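Tail fiber protein (Acinetobacter phage AM24, PDB 5W5P) probably recognises, and may degrade, the capsular polysaccharide of Acinetobacter baumannii as a trimeric tailspike carried by the phage. Local coordinates at residues Y133-F138 and D161-I166; G326-G331 and G362-V367; F374-A379 and W412-R417; I498-K503 and A513-S518. All blocks are in the same frame, centred on the assembly; numbering follows the deposited sequence.

Contact 1 of 4, residues Y133-F138 and D161-I166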
# COMPACT_ATOMS: atom_id res chain seq x y z
N TYR A 133 8.89 29.18 17.06
CA TYR A 133 8.11 28.06 17.59
C TYR A 133 8.46 26.76 16.85
O TYR A 133 7.59 25.94 16.56
CB TYR A 133 6.60 28.34 17.53
CG TYR A 133 6.19 29.57 18.30
CD1 TYR A 133 6.10 30.81 17.67
CD2 TYR A 133 5.88 29.50 19.66
CE1 TYR A 133 5.72 31.94 18.37
CE2 TYR A 133 5.50 30.63 20.36
CZ TYR A 133 5.42 31.85 19.71
OH TYR A 133 5.05 33.00 20.39
N GLY A 134 9.74 26.59 16.55
CA GLY A 134 10.20 25.39 15.89
C GLY A 134 9.91 25.33 14.40
O GLY A 134 9.45 24.30 13.91
N ARG A 135 10.17 26.41 13.67
CA ARG A 135 9.95 26.41 12.22
C ARG A 135 11.16 27.09 11.58
O ARG A 135 11.20 28.32 11.43
CB ARG A 135 8.64 27.10 11.86
CG ARG A 135 7.43 26.39 12.45
CD ARG A 135 6.13 26.85 11.84
NE ARG A 135 6.01 26.52 10.42
CZ ARG A 135 5.63 25.34 9.96
NH1 ARG A 135 5.36 24.35 10.80
NH2 ARG A 135 5.54 25.13 8.66
N VAL A 136 12.15 26.28 11.21
CA VAL A 136 13.45 26.77 10.77
C VAL A 136 13.65 26.44 9.30
O VAL A 136 13.23 25.37 8.83
CB VAL A 136 14.56 26.17 11.65
CG1 VAL A 136 15.92 26.78 11.32
CG2 VAL A 136 14.23 26.41 13.10
N TRP A 137 14.28 27.35 8.57
CA TRP A 137 14.48 27.25 7.13
C TRP A 137 15.91 27.67 6.81
O TRP A 137 16.35 28.74 7.24
CB TRP A 137 13.46 28.12 6.39
CG TRP A 137 13.65 28.33 4.90
CD1 TRP A 137 13.16 27.55 3.88
CD2 TRP A 137 14.36 29.41 4.27
NE1 TRP A 137 13.53 28.08 2.66
CE2 TRP A 137 14.26 29.22 2.87
CE3 TRP A 137 15.05 30.52 4.75
CZ2 TRP A 137 14.84 30.10 1.95
CZ3 TRP A 137 15.63 31.39 3.84
CH2 TRP A 137 15.52 31.17 2.46
N PHE A 138 16.64 26.82 6.08
CA PHE A 138 18.08 26.96 5.95
C PHE A 138 18.54 27.60 4.65
O PHE A 138 19.74 27.83 4.48
CB PHE A 138 18.75 25.59 6.11
CG PHE A 138 18.80 25.10 7.53
CD1 PHE A 138 17.72 24.44 8.09
CD2 PHE A 138 19.93 25.30 8.31
CE1 PHE A 138 17.76 23.98 9.40
CE2 PHE A 138 19.98 24.84 9.61
CZ PHE A 138 18.90 24.18 10.16
N ASP A 161 -0.73 21.77 20.46
CA ASP A 161 -1.29 22.70 19.49
C ASP A 161 -0.26 23.21 18.48
O ASP A 161 -0.55 24.17 17.76
CB ASP A 161 -1.95 23.88 20.21
CG ASP A 161 -0.95 24.81 20.88
OD1 ASP A 161 0.22 24.43 21.06
OD2 ASP A 161 -1.35 25.94 21.23
N MSE A 162 0.91 22.59 18.40
CA MSE A 162 1.96 23.09 17.52
C MSE A 162 2.20 22.19 16.31
O MSE A 162 1.85 21.00 16.33
CB MSE A 162 3.28 23.27 18.29
CG MSE A 162 3.19 24.13 19.53
SE MSE A 162 4.87 24.19 20.56
CE MSE A 162 5.83 25.51 19.50
N LEU A 163 2.78 22.76 15.27
CA LEU A 163 3.26 22.00 14.11
C LEU A 163 4.63 22.54 13.76
O LEU A 163 4.76 23.69 13.33
CB LEU A 163 2.30 22.11 12.93
CG LEU A 163 2.75 21.43 11.65
CD1 LEU A 163 2.53 19.94 11.80
CD2 LEU A 163 1.96 21.93 10.44
N MSE A 164 5.65 21.72 13.93
CA MSE A 164 7.02 22.19 13.73
C MSE A 164 7.61 21.67 12.43
O MSE A 164 7.23 20.60 11.95
CB MSE A 164 7.87 21.77 14.94
CG MSE A 164 7.22 22.16 16.26
SE MSE A 164 8.14 21.55 17.88
CE MSE A 164 7.94 19.61 17.69
N GLU A 165 8.55 22.43 11.86
CA GLU A 165 9.15 22.06 10.59
C GLU A 165 10.62 22.45 10.56
O GLU A 165 11.00 23.50 11.08
CB GLU A 165 8.41 22.71 9.41
CG GLU A 165 8.81 22.15 8.04
CD GLU A 165 7.73 22.31 6.99
OE1 GLU A 165 6.86 23.20 7.15
OE2 GLU A 165 7.74 21.55 5.99
N ILE A 166 11.43 21.59 9.96
CA ILE A 166 12.84 21.86 9.68
C ILE A 166 13.02 21.61 8.19
O ILE A 166 13.01 20.46 7.74
CB ILE A 166 13.78 20.99 10.51
CG1 ILE A 166 13.65 21.32 12.00
CG2 ILE A 166 15.23 21.16 10.05
CD1 ILE A 166 14.05 20.18 12.88

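Contact 2 of 4, residues G326-G331 and G362-V367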
# COMPACT_ATOMS: atom_id res chain seq x y z
N GLY A 326 13.79 -7.44 15.09
CA GLY A 326 13.45 -8.40 16.12
C GLY A 326 12.10 -9.02 15.86
O GLY A 326 11.66 -9.18 14.71
N ALA A 327 11.42 -9.40 16.94
CA ALA A 327 10.04 -9.85 16.82
C ALA A 327 9.17 -8.73 16.26
O ALA A 327 9.19 -7.60 16.76
CB ALA A 327 9.51 -10.29 18.19
N VAL A 328 8.41 -9.05 15.21
CA VAL A 328 7.58 -8.07 14.51
C VAL A 328 6.13 -8.55 14.55
O VAL A 328 5.83 -9.66 14.10
CB VAL A 328 8.04 -7.88 13.05
CG1 VAL A 328 7.10 -6.91 12.31
CG2 VAL A 328 9.48 -7.40 12.99
N TYR A 329 5.24 -7.71 15.08
CA TYR A 329 3.80 -7.92 14.98
C TYR A 329 3.24 -6.93 13.97
O TYR A 329 3.59 -5.75 13.99
CB TYR A 329 3.11 -7.72 16.33
CG TYR A 329 3.54 -8.67 17.43
CD1 TYR A 329 4.34 -9.77 17.16
CD2 TYR A 329 3.15 -8.45 18.74
CE1 TYR A 329 4.74 -10.63 18.17
CE2 TYR A 329 3.54 -9.31 19.76
CZ TYR A 329 4.34 -10.40 19.47
OH TYR A 329 4.74 -11.25 20.47
N ALA A 330 2.37 -7.43 13.08
CA ALA A 330 1.72 -6.61 12.06
C ALA A 330 2.75 -5.88 11.19
O ALA A 330 2.81 -4.65 11.14
CB ALA A 330 0.73 -5.62 12.69
N GLY A 331 3.57 -6.67 10.50
CA GLY A 331 4.54 -6.14 9.55
C GLY A 331 4.05 -6.33 8.12
O GLY A 331 3.40 -7.32 7.80
N GLY A 362 12.78 -12.62 19.80
CA GLY A 362 11.50 -13.29 19.94
C GLY A 362 10.86 -13.65 18.60
O GLY A 362 11.32 -13.26 17.53
N TYR A 363 9.76 -14.40 18.67
CA TYR A 363 9.07 -14.83 17.46
C TYR A 363 8.19 -13.71 16.91
O TYR A 363 7.59 -12.94 17.66
CB TYR A 363 8.21 -16.06 17.74
CG TYR A 363 8.98 -17.34 17.98
CD1 TYR A 363 9.55 -18.04 16.92
CD2 TYR A 363 9.13 -17.85 19.26
CE1 TYR A 363 10.26 -19.20 17.13
CE2 TYR A 363 9.83 -19.02 19.49
CZ TYR A 363 10.39 -19.69 18.42
OH TYR A 363 11.10 -20.86 18.64
N SER A 364 8.12 -13.63 15.58
CA SER A 364 7.25 -12.67 14.92
C SER A 364 5.84 -13.25 14.78
O SER A 364 5.61 -14.45 14.96
CB SER A 364 7.81 -12.29 13.55
OG SER A 364 9.01 -11.55 13.69
N SER A 365 4.89 -12.37 14.46
CA SER A 365 3.49 -12.79 14.39
C SER A 365 2.71 -11.83 13.51
O SER A 365 2.43 -10.70 13.93
CB SER A 365 2.88 -12.87 15.79
OG SER A 365 1.63 -13.51 15.76
N GLY A 366 2.35 -12.28 12.31
CA GLY A 366 1.60 -11.45 11.39
C GLY A 366 2.47 -10.56 10.52
O GLY A 366 2.57 -9.36 10.77
N VAL A 367 3.11 -11.15 9.51
CA VAL A 367 3.98 -10.44 8.59
C VAL A 367 3.66 -10.89 7.17
O VAL A 367 3.56 -12.09 6.91
CB VAL A 367 5.48 -10.68 8.90
CG1 VAL A 367 6.36 -9.77 8.05
CG2 VAL A 367 5.77 -10.47 10.38
O HOH W 1 12.29 -9.46 19.52
O HOH W 2 7.08 -12.47 20.01

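Contact 3 of 4, residues F374-A379 and W412-R417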
# COMPACT_ATOMS: atom_id res chain seq x y z
N PHE A 374 13.32 -9.50 -5.31
CA PHE A 374 14.58 -9.77 -4.65
C PHE A 374 15.64 -10.11 -5.70
O PHE A 374 16.01 -11.27 -5.91
CB PHE A 374 14.42 -10.91 -3.64
CG PHE A 374 13.37 -10.66 -2.59
CD1 PHE A 374 13.61 -9.78 -1.55
CD2 PHE A 374 12.16 -11.33 -2.64
CE1 PHE A 374 12.64 -9.56 -0.57
CE2 PHE A 374 11.19 -11.12 -1.66
CZ PHE A 374 11.43 -10.23 -0.63
N GLY A 375 16.11 -9.06 -6.37
CA GLY A 375 17.14 -9.22 -7.39
C GLY A 375 18.52 -9.37 -6.78
O GLY A 375 19.10 -8.39 -6.30
N ALA A 376 19.06 -10.58 -6.79
CA ALA A 376 20.28 -10.88 -6.06
C ALA A 376 21.52 -10.59 -6.89
O ALA A 376 21.51 -10.72 -8.12
CB ALA A 376 20.30 -12.35 -5.62
N ALA A 377 22.58 -10.17 -6.21
CA ALA A 377 23.90 -10.25 -6.79
C ALA A 377 24.25 -11.71 -7.08
O ALA A 377 23.68 -12.63 -6.49
CB ALA A 377 24.94 -9.63 -5.86
N ALA A 378 25.19 -11.91 -8.00
CA ALA A 378 25.54 -13.27 -8.41
C ALA A 378 26.00 -14.13 -7.25
O ALA A 378 25.87 -15.36 -7.31
CB ALA A 378 26.62 -13.22 -9.49
N ALA A 379 26.51 -13.52 -6.18
CA ALA A 379 27.07 -14.26 -5.06
C ALA A 379 26.03 -15.05 -4.27
O ALA A 379 26.39 -16.01 -3.58
CB ALA A 379 27.80 -13.30 -4.12
N TRP A 412 9.05 -11.94 -6.32
CA TRP A 412 9.95 -12.43 -7.36
C TRP A 412 11.37 -12.45 -6.81
O TRP A 412 11.87 -11.42 -6.34
CB TRP A 412 9.90 -11.55 -8.62
CG TRP A 412 10.64 -12.11 -9.80
CD1 TRP A 412 10.08 -12.72 -10.89
CD2 TRP A 412 12.06 -12.10 -10.03
NE1 TRP A 412 11.06 -13.09 -11.78
CE2 TRP A 412 12.28 -12.73 -11.27
CE3 TRP A 412 13.16 -11.63 -9.31
CZ2 TRP A 412 13.56 -12.90 -11.80
CZ3 TRP A 412 14.43 -11.81 -9.83
CH2 TRP A 412 14.62 -12.43 -11.07
N THR A 413 12.03 -13.60 -6.90
CA THR A 413 13.42 -13.72 -6.49
C THR A 413 14.18 -14.54 -7.52
O THR A 413 13.59 -15.28 -8.31
CB THR A 413 13.55 -14.36 -5.09
OG1 THR A 413 14.89 -14.19 -4.61
CG2 THR A 413 13.23 -15.86 -5.15
N ASN A 414 15.50 -14.38 -7.51
CA ASN A 414 16.40 -15.26 -8.24
C ASN A 414 17.54 -15.72 -7.34
O ASN A 414 18.59 -16.16 -7.84
CB ASN A 414 16.94 -14.60 -9.51
CG ASN A 414 17.79 -13.37 -9.23
OD1 ASN A 414 17.85 -12.88 -8.10
ND2 ASN A 414 18.43 -12.86 -10.26
N ALA A 415 17.37 -15.60 -6.03
CA ALA A 415 18.35 -16.04 -5.06
C ALA A 415 18.15 -17.53 -4.77
O ALA A 415 17.22 -18.16 -5.26
CB ALA A 415 18.25 -15.20 -3.79
N TYR A 416 19.04 -18.09 -3.95
CA TYR A 416 18.89 -19.49 -3.59
C TYR A 416 17.56 -19.74 -2.89
O TYR A 416 16.85 -20.70 -3.20
CB TYR A 416 20.05 -19.95 -2.71
CG TYR A 416 20.10 -21.45 -2.58
CD1 TYR A 416 20.58 -22.23 -3.62
CD2 TYR A 416 19.66 -22.08 -1.43
CE1 TYR A 416 20.62 -23.61 -3.51
CE2 TYR A 416 19.69 -23.46 -1.32
CZ TYR A 416 20.17 -24.22 -2.36
OH TYR A 416 20.22 -25.58 -2.26
N ARG A 417 17.19 -18.86 -1.96
CA ARG A 417 15.94 -19.00 -1.24
C ARG A 417 15.33 -17.63 -1.00
O ARG A 417 16.04 -16.62 -0.88
CB ARG A 417 16.13 -19.72 0.10
CG ARG A 417 16.04 -21.23 -0.00
CD ARG A 417 15.95 -21.86 1.38
NE ARG A 417 15.83 -23.31 1.31
CZ ARG A 417 16.86 -24.15 1.40
NH1 ARG A 417 18.09 -23.68 1.57
NH2 ARG A 417 16.65 -25.45 1.32
O HOH W 3 19.90 -10.33 -10.23

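Contact 4 of 4, residues I498-K503 and A513-S518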
# COMPACT_ATOMS: atom_id res chain seq x y z
N ILE A 498 -21.42 -35.95 -0.62
CA ILE A 498 -22.86 -35.70 -0.70
C ILE A 498 -23.43 -35.89 0.70
O ILE A 498 -23.77 -36.99 1.12
CB ILE A 498 -23.53 -36.62 -1.72
CG1 ILE A 498 -22.78 -36.59 -3.05
CG2 ILE A 498 -24.99 -36.22 -1.91
CD1 ILE A 498 -23.23 -37.65 -4.03
N PHE A 499 -23.54 -34.78 1.44
CA PHE A 499 -24.17 -34.79 2.75
C PHE A 499 -25.68 -34.78 2.56
O PHE A 499 -26.25 -33.78 2.11
CB PHE A 499 -23.70 -33.59 3.58
CG PHE A 499 -24.37 -33.48 4.93
CD1 PHE A 499 -24.78 -34.61 5.62
CD2 PHE A 499 -24.57 -32.24 5.51
CE1 PHE A 499 -25.39 -34.50 6.86
CE2 PHE A 499 -25.18 -32.13 6.75
CZ PHE A 499 -25.59 -33.27 7.42
N MSE A 500 -26.33 -35.88 2.91
CA MSE A 500 -27.77 -35.99 2.74
C MSE A 500 -28.49 -35.87 4.08
O MSE A 500 -28.20 -36.60 5.02
CB MSE A 500 -28.14 -37.32 2.08
CG MSE A 500 -27.47 -37.58 0.74
SE MSE A 500 -27.35 -39.49 0.34
CE MSE A 500 -25.83 -39.93 1.47
N GLN A 501 -29.45 -34.94 4.14
CA GLN A 501 -30.30 -34.76 5.30
C GLN A 501 -31.72 -35.15 4.91
O GLN A 501 -32.34 -34.49 4.07
CB GLN A 501 -30.23 -33.32 5.80
CG GLN A 501 -28.90 -32.97 6.45
CD GLN A 501 -28.78 -31.49 6.81
OE1 GLN A 501 -28.89 -30.61 5.95
NE2 GLN A 501 -28.55 -31.22 8.09
N MSE A 502 -32.22 -36.23 5.49
CA MSE A 502 -33.59 -36.67 5.22
C MSE A 502 -34.55 -35.87 6.09
O MSE A 502 -34.43 -35.86 7.31
CB MSE A 502 -33.76 -38.17 5.46
CG MSE A 502 -32.48 -38.99 5.34
SE MSE A 502 -31.59 -38.85 3.60
CE MSE A 502 -29.91 -39.71 4.10
N LYS A 503 -35.49 -35.19 5.44
CA LYS A 503 -36.38 -34.27 6.12
C LYS A 503 -37.83 -34.59 5.79
O LYS A 503 -38.14 -35.19 4.76
CB LYS A 503 -36.07 -32.81 5.74
CG LYS A 503 -34.62 -32.40 5.96
CD LYS A 503 -34.41 -30.95 5.56
CE LYS A 503 -32.97 -30.53 5.75
NZ LYS A 503 -32.82 -29.08 5.47
N ALA A 513 -26.81 -38.90 6.31
CA ALA A 513 -25.81 -39.79 5.74
C ALA A 513 -24.87 -38.97 4.87
O ALA A 513 -25.11 -37.79 4.59
CB ALA A 513 -26.46 -40.92 4.94
N VAL A 514 -23.80 -39.61 4.42
CA VAL A 514 -22.85 -38.98 3.51
C VAL A 514 -22.29 -40.05 2.58
O VAL A 514 -21.96 -41.15 3.02
CB VAL A 514 -21.74 -38.23 4.27
CG1 VAL A 514 -21.13 -39.11 5.34
CG2 VAL A 514 -20.66 -37.72 3.31
N ALA A 515 -22.23 -39.73 1.29
CA ALA A 515 -21.66 -40.60 0.28
C ALA A 515 -20.38 -40.00 -0.27
O ALA A 515 -20.28 -38.79 -0.47
CB ALA A 515 -22.65 -40.83 -0.87
N LYS A 516 -19.39 -40.86 -0.50
CA LYS A 516 -18.14 -40.47 -1.15
C LYS A 516 -18.12 -41.09 -2.54
O LYS A 516 -18.14 -42.31 -2.69
CB LYS A 516 -16.94 -40.93 -0.33
CG LYS A 516 -17.04 -40.61 1.16
CD LYS A 516 -17.10 -39.12 1.40
CE LYS A 516 -15.82 -38.43 0.93
NZ LYS A 516 -15.77 -36.98 1.26
N VAL A 517 -18.08 -40.23 -3.57
CA VAL A 517 -18.13 -40.66 -4.96
C VAL A 517 -16.88 -40.17 -5.68
O VAL A 517 -16.37 -39.09 -5.37
CB VAL A 517 -19.40 -40.14 -5.66
CG1 VAL A 517 -19.45 -40.60 -7.11
CG2 VAL A 517 -20.64 -40.62 -4.92
N SER A 518 -16.39 -40.97 -6.62
CA SER A 518 -15.29 -40.60 -7.49
C SER A 518 -15.77 -40.61 -8.94
O SER A 518 -16.55 -41.49 -9.33
CB SER A 518 -14.10 -41.55 -7.32
OG SER A 518 -12.89 -40.98 -7.79

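Contact 1 of 4, residues Y133-F138 and D161-I166
Arg135 reaches Leu163, just before the neighbouring strand, and Glu165 within it through two separate guanidinium nitrogens. NH2 makes a salt bridge to Glu165 OE1 at 2.8 Å; the guanidinium and carboxylate planes are turned 68° apart, so the charged groups meet askew. NH1 donates to Leu163 O at 2.7 Å, staying close to the guanidinium plane but approaching from above the plane of the carbonyl, 51° out of it. A bend at chi3 (65°) sets NE, and the guanidinium lies with one face over Glu165 CB, which stands 3.4 Å off its plane near the rim. NE has a weak hydrogen bond to Asp169 O of a second subunit, and a zinc ion is bound about 4 Å from the side chain.

The backbones that carry these groups run parallel. Glu165 brackets Arg135, donating from N to Gly134 O (2.9 Å) and accepting at O from Val136 N (3.0 Å). Gly134, at positive phi, passes close beside Met164 just where the chain has left helix 122-132.

Apolar contacts lie at both ends. The selenomethionine methyl of Met162, CE, lies 3.5 Å from Tyr133 CB, the two side chains crossing at about a right angle. Phe138 runs beside Ile166, whose CG2 methyl touches the ring edge, and on this same side Val136 packs on helix 122-132. One face of this early strand pair of the beta-helix is apolar and packed against that helix, whereas on the other a buried arginine uses NH1 and NH2 to join two coils, with NE adding a weak bond to a second subunit.

Contact 2 of 4, residues G326-G331 and G362-V367
Tyr329 with Ser365 and Gly331 with Val367 form parallel bridges at a corner whose turn is made at Tyr329 and Ala330, where one coil of the beta-helix turns beside the coil that follows. Ahead of the corner, Ser365 N donates almost straight to Val328 O (2.9 Å, 170°); past it, Gly331 N donates to Gly366 O, also at 2.9 Å. A weak bond of 3.4 Å from Ala330 N to Ser365 O lies between them. Ala330 and Gly366 are level and both have positive phi and psi, so the two coils bend at the same point; for Gly366 these are angles at which a CB would press on the preceding carbonyl O, which suits glycine.

Ser364 stands in for a backbone acceptor: with OG anti to the carbonyl carbon (chi1 -68°), it takes the N-H of Val328 at 3.0 Å and is also hydrogen-bonded to Gly356 O. The Tyr329 ring leans on Ser365 CB, 3.7 Å from CD1, while a water joins its OH to Tyr363 O. A second water bridges Ala327 N and Gly362 N. Ser365 OG is turned onward to Val402 O and Ala404 N. Val328 CG1 and Val367 CG2 approach only loosely, at 4.3 Å. The Tyr329 ring also stacks on Trp412 of a second subunit. Such matched corners, stacked coil upon coil, are characteristic of a parallel beta-helix, the fold known from other phage tailspikes.

Contact 3 of 4, residues F374-A379 and W412-R417
Phe374 loses more surface here than any other residue, and it lies against Trp412 and Thr413. Its backbone N donates to Trp412 O over a short 2.6 Å, nearly along the C=O axis. Its CB rests 3.5 Å from Thr413 OG1, an oxygen already occupied: it is hydrogen-bonded to Asp388 OD2 and accepts Ala415 N at 3.2 Å, closing an ST turn. The Phe374 ring meets Phe338 of the preceding coil with the planes almost parallel.

Trp412 brings the edge of its indole up to the chain, CZ3 lying 4.5 Å from Gly375 CA, and Trp412 also packs on Ser365 of a third subunit.

At Ala376 a side chain takes over from the strand. Asn414 holds CG between its own N and carbonyl carbon (chi1 63°), and OD1 receives Ala376 N on an in-plane lone pair at 2.9 Å. The amide nitrogen of Asn414 gives a hydrogen bond to a water, which donates to Ala376 O. Alongside, the CB atoms of Ala376 and Ala415 touch at 4.0 Å.

Beyond the Phe374-Thr413 bridge the backbones no longer pair across these segments; one asparagine amide, helped by water, serves both the N-H and the carbonyl of Ala376 as the coils diverge into loops.

Contact 4 of 4, residues I498-K503 and A513-S518
Ile498 to Met500 pair antiparallel with Ala513 to Ala515, the strand axes running at 155°, through four hydrogen bonds: Ile498 and Ala515 exchange one each way, as do Met500 and Ala513, the shortest being Met500 N to Ala513 O at 2.8 Å. Phe499 and Val514, between them, form the non-hydrogen-bonded pair.

On the face carrying Ile498, Met500, Ala513 and Ala515, the two alanines meet the selenomethionine methyls. Met500 bends at chi3 (-79°), which lays its CE methyl across the opposite strand, 3.7 Å from Ala513 CB and 4.0 Å from Ala515 CB. Met502 brings its own CE to 3.8 Å from Ala513 CB, so Ala513 CB is touched by the methyls of both selenomethionines. Further along, Ile498 CD1 obliquely meets Val517 CG2 at 4.0 Å.

The other face holds Phe499 and Val514. The ring turns its edge to the opposite backbone, with CD1 3.4 Å from Ala513 O in the ring plane. Phe499 packs on Thr493 of a third subunit, and Lys516 forms a salt bridge to Asp495 of that same subunit, placing this face at the trimer interface. The pattern is that of a beta hairpin, here joining strands 492-503 and 509-523 within the antiparallel C-terminal sheet.

In the fold
All four contacts are largely buried. The first three lie in the parallel beta-helix, each joining one coil to the next, whereas contact 4 is a hairpin in the C-terminal antiparallel region. Contacts 1 and 4 are on opposite sides of the chain's centre, their centres about 72 Å apart. Strand 365-375 serves both contact 2, at its start, and contact 3, toward its far end; their nearest atoms are about 10 Å apart. Charge bridges the segments only in contact 1; contacts 2 and 3 supplement their backbone bonds with side-chain oxygens and waters where the coil turns or opens, and contact 4 combines backbone bonds with apolar packing. Every contact also touches a neighbouring subunit.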